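PDB 2QCK: flavin reductase domain protein from Arthrobacter sp., which probably works as a flavin reductase, an oxidoreductase of the FMN-binding split-barrel type, and assembles as a dimer of two identical subunits. Local coordinates for residues A[146-151]-A[158-163]; A[76-79]-A[84-87]; A[55-60]-A[65-70]; A[25-30]-A[41-46]. All coordinates share one frame; numbering follows the deposited sequence.

Contact 1 of 4, residues A[146-151]-A[158-163]; sequences DGTPLL and SQPVPL
Leu151 lies obliquely against the ring of Pro160 in the beta hairpin formed by strands 151-153 and 156-162, part of a split-barrel flavin reductase fold. Its CD1 methyl touches CB of Pro160 at 3.5 Å and is 3.2 Å from Pro160 N, so it sits over one face of the ring, above the nitrogen. The first torsion explains this: CG stands anti to the carbonyl carbon (chi1 -38°), which leads the branch over the ring. Thr148 comes to the CD corner from the other side of the ring plane, its CG2 3.5 Å from Pro160 CD, tighter than usual carbon contact. With an alanine at Leu151, the Pro160 ring would probably lose its cover on one side and a gap would open there. Next to this packing, Leu151 and Ser158 form an antiparallel hydrogen-bonded pair: Leu151 N to Ser158 O is 3.0 Å, and Ser158 N to Leu151 O is 2.9 Å and nearly straight (168°). Ser158 and Gln159 also join a ladder with a strand of the second subunit, carrying the sheet across the dimer interface. Buried at the same spot, Pro149 O has no hydrogen-bond partner and faces Pro160 CD at 3.2 Å.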
loop_
_atom_site.group_PDB
_atom_site.type_symbol
_atom_site.label_atom_id
_atom_site.label_comp_id
_atom_site.label_asym_id
_atom_site.label_seq_id
_atom_site.Cartn_x
_atom_site.Cartn_y
_atom_site.Cartn_z
ATOM N N ASP A 146 -1.658 -5.258 -20.726
ATOM C CA ASP A 146 -0.801 -5.963 -19.774
ATOM C C ASP A 146 0.648 -5.548 -20.082
ATOM O O ASP A 146 0.959 -5.119 -21.196
ATOM C CB ASP A 146 -0.990 -7.482 -19.905
ATOM C CG ASP A 146 -0.884 -8.236 -18.567
ATOM O OD1 ASP A 146 -0.474 -7.674 -17.519
ATOM O OD2 ASP A 146 -1.241 -9.440 -18.573
ATOM N N GLY A 147 1.508 -5.627 -19.068
ATOM C CA GLY A 147 2.886 -5.145 -19.125
ATOM C C GLY A 147 3.527 -5.455 -17.783
ATOM O O GLY A 147 3.039 -6.288 -17.037
ATOM N N THR A 148 4.604 -4.772 -17.456
ATOM C CA THR A 148 5.288 -4.935 -16.180
ATOM C C THR A 148 4.892 -3.764 -15.271
ATOM O O THR A 148 4.958 -2.599 -15.681
ATOM C CB THR A 148 6.808 -4.971 -16.453
ATOM O OG1 THR A 148 7.094 -6.126 -17.253
ATOM C CG2 THR A 148 7.652 -4.991 -15.184
ATOM N N PRO A 149 4.453 -4.058 -14.050
ATOM C CA PRO A 149 4.079 -2.976 -13.128
ATOM C C PRO A 149 5.196 -2.002 -12.812
ATOM O O PRO A 149 6.355 -2.374 -12.775
ATOM C CB PRO A 149 3.685 -3.705 -11.848
ATOM C CG PRO A 149 3.414 -5.103 -12.241
ATOM C CD PRO A 149 4.220 -5.395 -13.465
ATOM N N LEU A 150 4.826 -0.751 -12.595
ATOM C CA LEU A 150 5.760 0.274 -12.130
ATOM C C LEU A 150 5.803 0.285 -10.603
ATOM O O LEU A 150 4.751 0.282 -9.915
ATOM C CB LEU A 150 5.328 1.647 -12.666
ATOM C CG LEU A 150 6.229 2.882 -12.511
ATOM C CD1 LEU A 150 7.539 2.654 -13.240
ATOM C CD2 LEU A 150 5.491 4.113 -13.037
ATOM N N LEU A 151 7.033 0.322 -10.090
ATOM C CA LEU A 151 7.297 0.392 -8.666
ATOM C C LEU A 151 8.024 1.669 -8.349
ATOM O O LEU A 151 8.606 2.310 -9.234
ATOM C CB LEU A 151 8.161 -0.773 -8.244
ATOM C CG LEU A 151 7.871 -2.108 -8.929
ATOM C CD1 LEU A 151 9.044 -3.044 -8.656
ATOM C CD2 LEU A 151 6.599 -2.648 -8.420
ATOM N N SER A 158 11.256 1.857 -10.366
ATOM C CA SER A 158 11.873 0.566 -10.528
ATOM C C SER A 158 10.908 -0.369 -11.237
ATOM O O SER A 158 9.722 -0.059 -11.416
ATOM C CB SER A 158 12.197 -0.044 -9.162
ATOM O OG SER A 158 13.288 0.634 -8.550
ATOM N N GLN A 159 11.435 -1.512 -11.639
ATOM C CA GLN A 159 10.627 -2.556 -12.208
ATOM C C GLN A 159 10.858 -3.822 -11.390
ATOM O O GLN A 159 11.940 -4.003 -10.849
ATOM C CB GLN A 159 11.019 -2.769 -13.639
ATOM C CG GLN A 159 12.345 -3.473 -13.815
ATOM C CD GLN A 159 12.630 -3.728 -15.258
ATOM O OE1 GLN A 159 11.906 -4.484 -15.915
ATOM N NE2 GLN A 159 13.685 -3.095 -15.772
ATOM N N PRO A 160 9.834 -4.658 -11.274
ATOM C CA PRO A 160 9.998 -5.871 -10.502
ATOM C C PRO A 160 10.617 -6.968 -11.366
ATOM O O PRO A 160 10.239 -7.143 -12.522
ATOM C CB PRO A 160 8.580 -6.205 -10.078
ATOM C CG PRO A 160 7.724 -5.703 -11.150
ATOM C CD PRO A 160 8.467 -4.540 -11.817
ATOM N N VAL A 161 11.604 -7.671 -10.822
ATOM C CA VAL A 161 12.168 -8.813 -11.531
ATOM C C VAL A 161 11.929 -10.004 -10.643
ATOM O O VAL A 161 12.319 -9.986 -9.493
ATOM C CB VAL A 161 13.663 -8.666 -11.754
ATOM C CG1 VAL A 161 14.165 -9.909 -12.412
ATOM C CG2 VAL A 161 13.951 -7.438 -12.567
ATOM N N PRO A 162 11.230 -11.025 -11.132
ATOM C CA PRO A 162 10.988 -12.081 -10.160
ATOM C C PRO A 162 12.266 -12.715 -9.675
ATOM O O PRO A 162 13.279 -12.660 -10.355
ATOM C CB PRO A 162 10.116 -13.079 -10.925
ATOM C CG PRO A 162 10.328 -12.768 -12.333
ATOM C CD PRO A 162 10.599 -11.317 -12.429
ATOM N N LEU A 163 12.196 -13.269 -8.472
ATOM C CA LEU A 163 13.315 -13.935 -7.868
ATOM C C LEU A 163 13.458 -15.346 -8.455
ATOM O O LEU A 163 12.477 -15.981 -8.874
ATOM C CB LEU A 163 13.130 -13.969 -6.352
ATOM C CG LEU A 163 13.068 -12.636 -5.633
ATOM C CD1 LEU A 163 12.755 -12.878 -4.143
ATOM C CD2 LEU A 163 14.366 -11.929 -5.754
#

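Contact 2 of 4, residues A[76-79]-A[84-87]; sequences HMLG and ELAD
Leu85 is the first residue of helix 83-88, a short helix packed back on the sheet of the split-barrel fold, to meet Leu78, which follows directly on the end of strand 72-77. The two leucines approach through single branches, CD2 of Leu85 lying 4.3 Å from CD2 of Leu78, a loose methyl-to-methyl contact. Leu85 also leans on Ile26 of strand 22-31 and on Leu111, so its side chain fills the angle between the helix and the sheet. One residue on, Ala86 makes the closer approach. Its CB meets CD1 of Leu78 at 3.6 Å, and the same leucine methyl lies 4.0 Å from Ala86 CA, so Leu78 also reaches the helix backbone. The first torsion of Leu78 sets CG beside its backbone N and anti to the carbonyl carbon (chi1 -63°), and from there the two methyls divide the work: CD1 goes to Ala86 and CD2 to Leu85. Ala86 O accepts a hydrogen bond from Thr39 OG1, which ties this turn of the helix to strand 34-40. Farther along, Asp87 turns to a salt bridge with Arg91. No hydrogen bond links the two segments, and all three touching residues are buried and apolar. The attraction is therefore hydrophobic, and the small alanine side chain lets the helix backbone lie close to Leu78, while the directional bonds come from neighbouring residues.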
loop_
_atom_site.group_PDB
_atom_site.type_symbol
_atom_site.label_atom_id
_atom_site.label_comp_id
_atom_site.label_asym_id
_atom_site.label_seq_id
_atom_site.Cartn_x
_atom_site.Cartn_y
_atom_site.Cartn_z
ATOM N N HIS A 76 -5.689 4.508 -11.499
ATOM C CA HIS A 76 -4.982 3.943 -12.663
ATOM C C HIS A 76 -3.755 3.192 -12.241
ATOM O O HIS A 76 -2.894 3.747 -11.573
ATOM C CB HIS A 76 -4.569 5.024 -13.623
ATOM C CG HIS A 76 -5.716 5.837 -14.111
ATOM N ND1 HIS A 76 -6.356 6.756 -13.306
ATOM C CD2 HIS A 76 -6.337 5.877 -15.309
ATOM C CE1 HIS A 76 -7.318 7.342 -13.999
ATOM N NE2 HIS A 76 -7.330 6.819 -15.214
HETATM N N MSE A 77 -3.690 1.930 -12.613
HETATM C CA MSE A 77 -2.482 1.107 -12.393
HETATM C C MSE A 77 -1.568 1.371 -13.576
HETATM O O MSE A 77 -2.030 1.515 -14.716
HETATM C CB MSE A 77 -2.839 -0.371 -12.347
HETATM C CG MSE A 77 -3.385 -0.800 -11.011
HETATM SE SE MSE A 77 -5.122 0.001 -10.513
HETATM C CE MSE A 77 -5.364 -1.031 -8.806
ATOM N N LEU A 78 -0.277 1.457 -13.281
ATOM C CA LEU A 78 0.745 1.914 -14.204
ATOM C C LEU A 78 1.698 0.785 -14.539
ATOM O O LEU A 78 2.014 -0.058 -13.699
ATOM C CB LEU A 78 1.525 3.087 -13.564
ATOM C CG LEU A 78 0.715 4.346 -13.257
ATOM C CD1 LEU A 78 1.628 5.532 -12.973
ATOM C CD2 LEU A 78 -0.235 4.707 -14.398
ATOM N N GLY A 79 2.142 0.750 -15.787
ATOM C CA GLY A 79 3.282 -0.074 -16.142
ATOM C C GLY A 79 4.533 0.740 -16.394
ATOM O O GLY A 79 4.542 1.954 -16.287
ATOM N N GLU A 84 6.592 8.256 -17.373
ATOM C CA GLU A 84 6.537 9.683 -17.633
ATOM C C GLU A 84 5.253 10.286 -17.055
ATOM O O GLU A 84 5.241 11.415 -16.572
ATOM C CB GLU A 84 6.673 9.945 -19.144
ATOM C CG GLU A 84 6.451 11.378 -19.533
ATOM C CD GLU A 84 6.890 11.727 -20.955
ATOM O OE1 GLU A 84 7.856 11.110 -21.475
ATOM O OE2 GLU A 84 6.282 12.674 -21.525
ATOM N N LEU A 85 4.184 9.509 -17.089
ATOM C CA LEU A 85 2.897 9.927 -16.599
ATOM C C LEU A 85 2.916 9.966 -15.079
ATOM O O LEU A 85 2.443 10.959 -14.480
ATOM C CB LEU A 85 1.840 8.957 -17.112
ATOM C CG LEU A 85 0.367 9.271 -16.982
ATOM C CD1 LEU A 85 -0.093 10.379 -17.953
ATOM C CD2 LEU A 85 -0.344 7.912 -17.190
ATOM N N ALA A 86 3.511 8.934 -14.469
ATOM C CA ALA A 86 3.796 8.934 -13.025
ATOM C C ALA A 86 4.538 10.191 -12.561
ATOM O O ALA A 86 4.130 10.821 -11.601
ATOM C CB ALA A 86 4.552 7.667 -12.563
ATOM N N ASP A 87 5.612 10.560 -13.237
ATOM C CA ASP A 87 6.378 11.735 -12.879
ATOM C C ASP A 87 5.577 13.052 -13.065
ATOM O O ASP A 87 5.631 13.939 -12.207
ATOM C CB ASP A 87 7.652 11.727 -13.709
ATOM C CG ASP A 87 8.696 12.684 -13.202
ATOM O OD1 ASP A 87 9.241 12.474 -12.085
ATOM O OD2 ASP A 87 9.018 13.627 -13.940
#

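Contact 3 of 4, residues A[55-60]-A[65-70]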
loop_
_atom_site.group_PDB
_atom_site.type_symbol
_atom_site.label_atom_id
_atom_site.label_comp_id
_atom_site.label_asym_id
_atom_site.label_seq_id
_atom_site.Cartn_x
_atom_site.Cartn_y
_atom_site.Cartn_z
ATOM N N PHE A 55 -6.551 4.496 -0.045
ATOM C CA PHE A 55 -5.267 5.167 -0.143
ATOM C C PHE A 55 -5.190 6.272 0.914
ATOM O O PHE A 55 -6.208 6.646 1.533
ATOM C CB PHE A 55 -5.055 5.724 -1.569
ATOM C CG PHE A 55 -6.045 6.772 -1.969
ATOM C CD1 PHE A 55 -7.297 6.418 -2.442
ATOM C CD2 PHE A 55 -5.745 8.149 -1.848
ATOM C CE1 PHE A 55 -8.201 7.398 -2.831
ATOM C CE2 PHE A 55 -6.673 9.098 -2.199
ATOM C CZ PHE A 55 -7.898 8.726 -2.678
ATOM N N ASN A 56 -3.987 6.783 1.117
ATOM C CA ASN A 56 -3.745 7.878 2.021
ATOM C C ASN A 56 -3.286 9.111 1.244
ATOM O O ASN A 56 -2.631 9.000 0.187
ATOM C CB ASN A 56 -2.698 7.495 3.069
ATOM C CG ASN A 56 -3.085 6.257 3.885
ATOM O OD1 ASN A 56 -4.265 5.965 4.066
ATOM N ND2 ASN A 56 -2.081 5.501 4.357
HETATM N N MSE A 57 -3.634 10.291 1.757
HETATM C CA MSE A 57 -3.110 11.514 1.177
HETATM C C MSE A 57 -3.041 12.612 2.187
HETATM O O MSE A 57 -3.657 12.530 3.241
HETATM C CB MSE A 57 -4.012 11.945 0.033
HETATM C CG MSE A 57 -5.366 12.419 0.458
HETATM SE SE MSE A 57 -6.439 12.898 -1.095
HETATM C CE MSE A 57 -5.471 14.380 -1.892
ATOM N N ALA A 58 -2.319 13.669 1.797
ATOM C CA ALA A 58 -2.043 14.803 2.627
ATOM C C ALA A 58 -3.193 15.787 2.400
ATOM O O ALA A 58 -3.591 16.046 1.248
ATOM C CB ALA A 58 -0.725 15.459 2.189
ATOM N N ARG A 59 -3.662 16.401 3.481
ATOM C CA ARG A 59 -4.717 17.425 3.371
ATOM C C ARG A 59 -4.186 18.691 2.768
ATOM O O ARG A 59 -4.964 19.559 2.353
ATOM C CB ARG A 59 -5.384 17.702 4.718
ATOM C CG ARG A 59 -6.193 16.523 5.226
ATOM C CD ARG A 59 -6.940 16.843 6.545
ATOM N NE ARG A 59 -7.767 18.045 6.399
ATOM C CZ ARG A 59 -7.536 19.209 6.986
ATOM N NH1 ARG A 59 -6.512 19.359 7.828
ATOM N NH2 ARG A 59 -8.351 20.241 6.741
ATOM N N SER A 60 -2.867 18.768 2.619
ATOM C CA SER A 60 -2.238 19.897 1.914
ATOM C C SER A 60 -1.998 19.590 0.448
ATOM O O SER A 60 -1.515 20.421 -0.246
ATOM C CB SER A 60 -0.906 20.245 2.559
ATOM O OG SER A 60 -0.073 19.093 2.602
ATOM N N PRO A 65 -9.021 19.338 -1.661
ATOM C CA PRO A 65 -10.344 19.860 -1.753
ATOM C C PRO A 65 -11.192 19.116 -2.765
ATOM O O PRO A 65 -12.374 18.953 -2.521
ATOM C CB PRO A 65 -10.121 21.319 -2.161
ATOM C CG PRO A 65 -8.800 21.636 -1.585
ATOM C CD PRO A 65 -8.025 20.394 -1.902
ATOM N N ALA A 66 -10.605 18.667 -3.877
ATOM C CA ALA A 66 -11.349 17.887 -4.894
ATOM C C ALA A 66 -11.838 16.594 -4.265
ATOM O O ALA A 66 -13.019 16.229 -4.378
ATOM C CB ALA A 66 -10.481 17.569 -6.116
ATOM N N ILE A 67 -10.945 15.950 -3.526
ATOM C CA ILE A 67 -11.270 14.684 -2.853
ATOM C C ILE A 67 -12.277 14.834 -1.694
ATOM O O ILE A 67 -13.172 13.980 -1.499
ATOM C CB ILE A 67 -9.948 13.992 -2.381
ATOM C CG1 ILE A 67 -9.076 13.604 -3.594
ATOM C CG2 ILE A 67 -10.233 12.725 -1.589
ATOM C CD1 ILE A 67 -9.563 12.401 -4.402
ATOM N N ALA A 68 -12.090 15.856 -0.871
ATOM C CA ALA A 68 -13.004 16.218 0.189
ATOM C C ALA A 68 -14.448 16.487 -0.280
ATOM O O ALA A 68 -15.406 16.172 0.427
ATOM C CB ALA A 68 -12.473 17.449 0.933
ATOM N N ASN A 69 -14.588 17.074 -1.465
ATOM C CA ASN A 69 -15.853 17.550 -1.959
ATOM C C ASN A 69 -16.390 16.851 -3.188
ATOM O O ASN A 69 -17.394 17.265 -3.719
ATOM C CB ASN A 69 -15.734 19.030 -2.231
ATOM C CG ASN A 69 -15.413 19.797 -0.985
ATOM O OD1 ASN A 69 -14.392 20.489 -0.892
ATOM N ND2 ASN A 69 -16.245 19.629 0.005
ATOM N N THR A 70 -15.801 15.725 -3.569
ATOM C CA THR A 70 -16.285 14.963 -4.703
ATOM C C THR A 70 -16.492 13.530 -4.338
ATOM O O THR A 70 -15.833 13.013 -3.423
ATOM C CB THR A 70 -15.311 15.109 -5.883
ATOM O OG1 THR A 70 -15.100 16.511 -6.108
ATOM C CG2 THR A 70 -15.903 14.514 -7.179
#
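Met57, present as selenomethionine, crosses Ile67 obliquely and supplies the main contact between strand 51-58 and helix 64-69, which packs on the barrel sheet of the split-barrel fold. Its selenium sits at the fork of the isoleucine, 3.7 Å from Ile67 CG1 and 3.8 Å from Ile67 CG2, and the terminal CE adds a looser touch on CG1 at 4.1 Å. A chi1 of 69°, with CG between the backbone N and the carbonyl carbon, and an extended second torsion carry the selenium there; the bend at chi3 (-63°) then turns CE across, rather than on toward, the isoleucine. Two residues earlier on the same strand, Phe55 offers the edge of its ring, with CZ 4.4 Å from Ile67 CD1 and the methyl near the ring plane. Beyond this shell, Phe38 of strand 34-40 touches Phe55, Met57 and Ile67 alike, so the isoleucine packs against side chains of two strands. Backbone bonds of Phe55 with Val134 and of Met57 with Ala132 fix strand 51-58 against strand 131-143. On the helix, Ile67 O is bonded by Arg125 NE, and Thr70 OG1 donates to Ala66 O at 2.7 Å, drawing the chain back onto the preceding turn. Polar bonds thus position the two backbones separately, whereas the join between them is wholly apolar: a flexible methionine side chain, here carrying selenium, fitted against a branched isoleucine with no directional bond.

Contact 4 of 4, residues A[25-30]-A[41-46]; sequences AIITVN and TSVASL
Val43 and Ala25 make the tighter of two apolar contacts here, Val43 CG2 lying 3.9 Å from Ala25 CB. The same valine methyl also comes within 4.4 Å of Ile27 CD1, so a single branch of the valine spans two residues of strand 22-31. Ala25 and Ile27 are alternate residues of the strand, so both point to the same face, toward Val43, and Ile26 between them points away. The torsion of Val43 (chi1 167°) sets CG1 anti to its backbone N and CG2 anti to the carbonyl carbon, and it is CG2 that faces the strand. Hydrogen bonds form a second group, and none of them crosses between the segments. Ala25 pairs through its backbone with Ala40, and Ile27 with Phe38, which holds strands 22-31 and 34-40 together just before the chain turns away through Thr41 and Ser42. At the far side of that turn Val43 O is bonded to His20 NE2 of the second subunit, so the backbone that carries the valine is also gripped across the dimer interface. The contact lies about 3 Å, centre to centre, from the middle of the chain. Ile73 and Val75 of strand 72-77 pack on Ile27, Val75 also touches Ala25, and Phe55 of strand 51-58 reaches both Ile27 and Val43, so side chains of strands 72-77, 51-58 and, through Phe38, 34-40 close round this part of what is probably the barrel interior.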
loop_
_atom_site.group_PDB
_atom_site.type_symbol
_atom_site.label_atom_id
_atom_site.label_comp_id
_atom_site.label_asym_id
_atom_site.label_seq_id
_atom_site.Cartn_x
_atom_site.Cartn_y
_atom_site.Cartn_z
ATOM N N ALA A 25 0.231 4.031 -8.672
ATOM C CA ALA A 25 -1.055 4.279 -9.317
ATOM C C ALA A 25 -1.253 5.798 -9.456
ATOM O O ALA A 25 -0.498 6.548 -8.886
ATOM C CB ALA A 25 -2.210 3.644 -8.476
ATOM N N ILE A 26 -2.247 6.236 -10.236
ATOM C CA ILE A 26 -2.669 7.636 -10.274
ATOM C C ILE A 26 -4.170 7.757 -10.012
ATOM O O ILE A 26 -4.998 6.982 -10.575
ATOM C CB ILE A 26 -2.336 8.381 -11.605
ATOM C CG1 ILE A 26 -0.817 8.409 -11.838
ATOM C CG2 ILE A 26 -2.921 9.772 -11.498
ATOM C CD1 ILE A 26 -0.361 8.644 -13.283
ATOM N N ILE A 27 -4.515 8.698 -9.129
ATOM C CA ILE A 27 -5.917 8.965 -8.743
ATOM C C ILE A 27 -6.334 10.202 -9.486
ATOM O O ILE A 27 -5.566 11.137 -9.544
ATOM C CB ILE A 27 -6.051 9.223 -7.229
ATOM C CG1 ILE A 27 -5.675 7.969 -6.464
ATOM C CG2 ILE A 27 -7.507 9.696 -6.837
ATOM C CD1 ILE A 27 -6.763 6.922 -6.433
ATOM N N THR A 28 -7.544 10.189 -10.033
ATOM C CA THR A 28 -8.077 11.360 -10.785
ATOM C C THR A 28 -9.432 11.732 -10.187
ATOM O O THR A 28 -10.127 10.877 -9.660
ATOM C CB THR A 28 -8.226 11.049 -12.237
ATOM O OG1 THR A 28 -9.079 9.864 -12.383
ATOM C CG2 THR A 28 -6.818 10.880 -12.854
ATOM N N VAL A 29 -9.763 13.024 -10.168
ATOM C CA VAL A 29 -11.055 13.458 -9.702
ATOM C C VAL A 29 -11.412 14.691 -10.491
ATOM O O VAL A 29 -10.533 15.456 -10.888
ATOM C CB VAL A 29 -11.062 13.730 -8.212
ATOM C CG1 VAL A 29 -9.992 14.729 -7.820
ATOM C CG2 VAL A 29 -12.460 14.162 -7.744
ATOM N N ASN A 30 -12.691 14.826 -10.767
ATOM C CA ASN A 30 -13.253 16.008 -11.457
ATOM C C ASN A 30 -14.024 16.864 -10.451
ATOM O O ASN A 30 -15.177 16.554 -10.061
ATOM C CB ASN A 30 -14.161 15.500 -12.578
ATOM C CG ASN A 30 -14.655 16.607 -13.487
ATOM O OD1 ASN A 30 -14.565 17.799 -13.176
ATOM N ND2 ASN A 30 -15.185 16.206 -14.628
ATOM N N THR A 41 1.413 6.085 -4.024
ATOM C CA THR A 41 2.008 4.785 -3.704
ATOM C C THR A 41 1.270 4.016 -2.598
ATOM O O THR A 41 1.736 2.953 -2.176
ATOM C CB THR A 41 3.475 4.967 -3.288
ATOM O OG1 THR A 41 3.570 6.047 -2.355
ATOM C CG2 THR A 41 4.354 5.313 -4.509
ATOM N N SER A 42 0.117 4.486 -2.146
ATOM C CA SER A 42 -0.568 3.823 -1.016
ATOM C C SER A 42 -1.838 3.066 -1.364
ATOM O O SER A 42 -2.550 2.575 -0.480
ATOM C CB SER A 42 -0.874 4.845 0.072
ATOM O OG SER A 42 -1.652 5.930 -0.414
ATOM N N VAL A 43 -2.127 2.944 -2.640
ATOM C CA VAL A 43 -3.371 2.359 -3.061
ATOM C C VAL A 43 -3.249 0.887 -2.672
ATOM O O VAL A 43 -2.212 0.299 -2.948
ATOM C CB VAL A 43 -3.593 2.513 -4.584
ATOM C CG1 VAL A 43 -4.712 1.638 -5.044
ATOM C CG2 VAL A 43 -3.882 4.012 -4.964
ATOM N N ALA A 44 -4.276 0.334 -2.033
ATOM C CA ALA A 44 -4.293 -1.081 -1.558
ATOM C C ALA A 44 -5.697 -1.565 -1.674
ATOM O O ALA A 44 -6.652 -0.833 -1.421
ATOM C CB ALA A 44 -3.865 -1.183 -0.135
ATOM N N SER A 45 -5.819 -2.820 -2.048
ATOM C CA SER A 45 -7.066 -3.545 -1.949
ATOM C C SER A 45 -7.585 -3.640 -0.506
ATOM O O SER A 45 -6.801 -3.917 0.412
ATOM C CB SER A 45 -6.813 -4.948 -2.474
ATOM O OG SER A 45 -8.051 -5.564 -2.625
ATOM N N LEU A 46 -8.899 -3.423 -0.318
ATOM C CA LEU A 46 -9.565 -3.607 0.968
ATOM C C LEU A 46 -10.505 -4.798 1.001
ATOM O O LEU A 46 -10.442 -5.641 1.897
ATOM C CB LEU A 46 -10.317 -2.322 1.385
ATOM C CG LEU A 46 -11.200 -2.337 2.654
ATOM C CD1 LEU A 46 -10.445 -2.775 3.926
ATOM C CD2 LEU A 46 -11.791 -0.965 2.812
#

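In the fold
All four contacts reach the same antiparallel sheet. Contact 4 is the most central, its centre about 11 Å from those of contacts 2 and 3. It touches contact 2 where His76 N meets Ile26 O at 2.7 Å, and contact 3 where Asn56 N meets Ser42 OG at 2.9 Å. Contact 2 leads on to contact 1, with Leu150 N 3.1 Å from Leu78 O and Leu150 CD2 packed on Ala86 CB. Contacts 1 and 3 are about 28 Å apart, centre to centre, on opposite sides of the chain's centre. The second subunit is met most broadly by contacts 1 and 4, and by single residues of contacts 2 and 3. A phosphate ion, probably from the crystallisation liquor, makes a long, weak ion pair with Arg59 in contact 3.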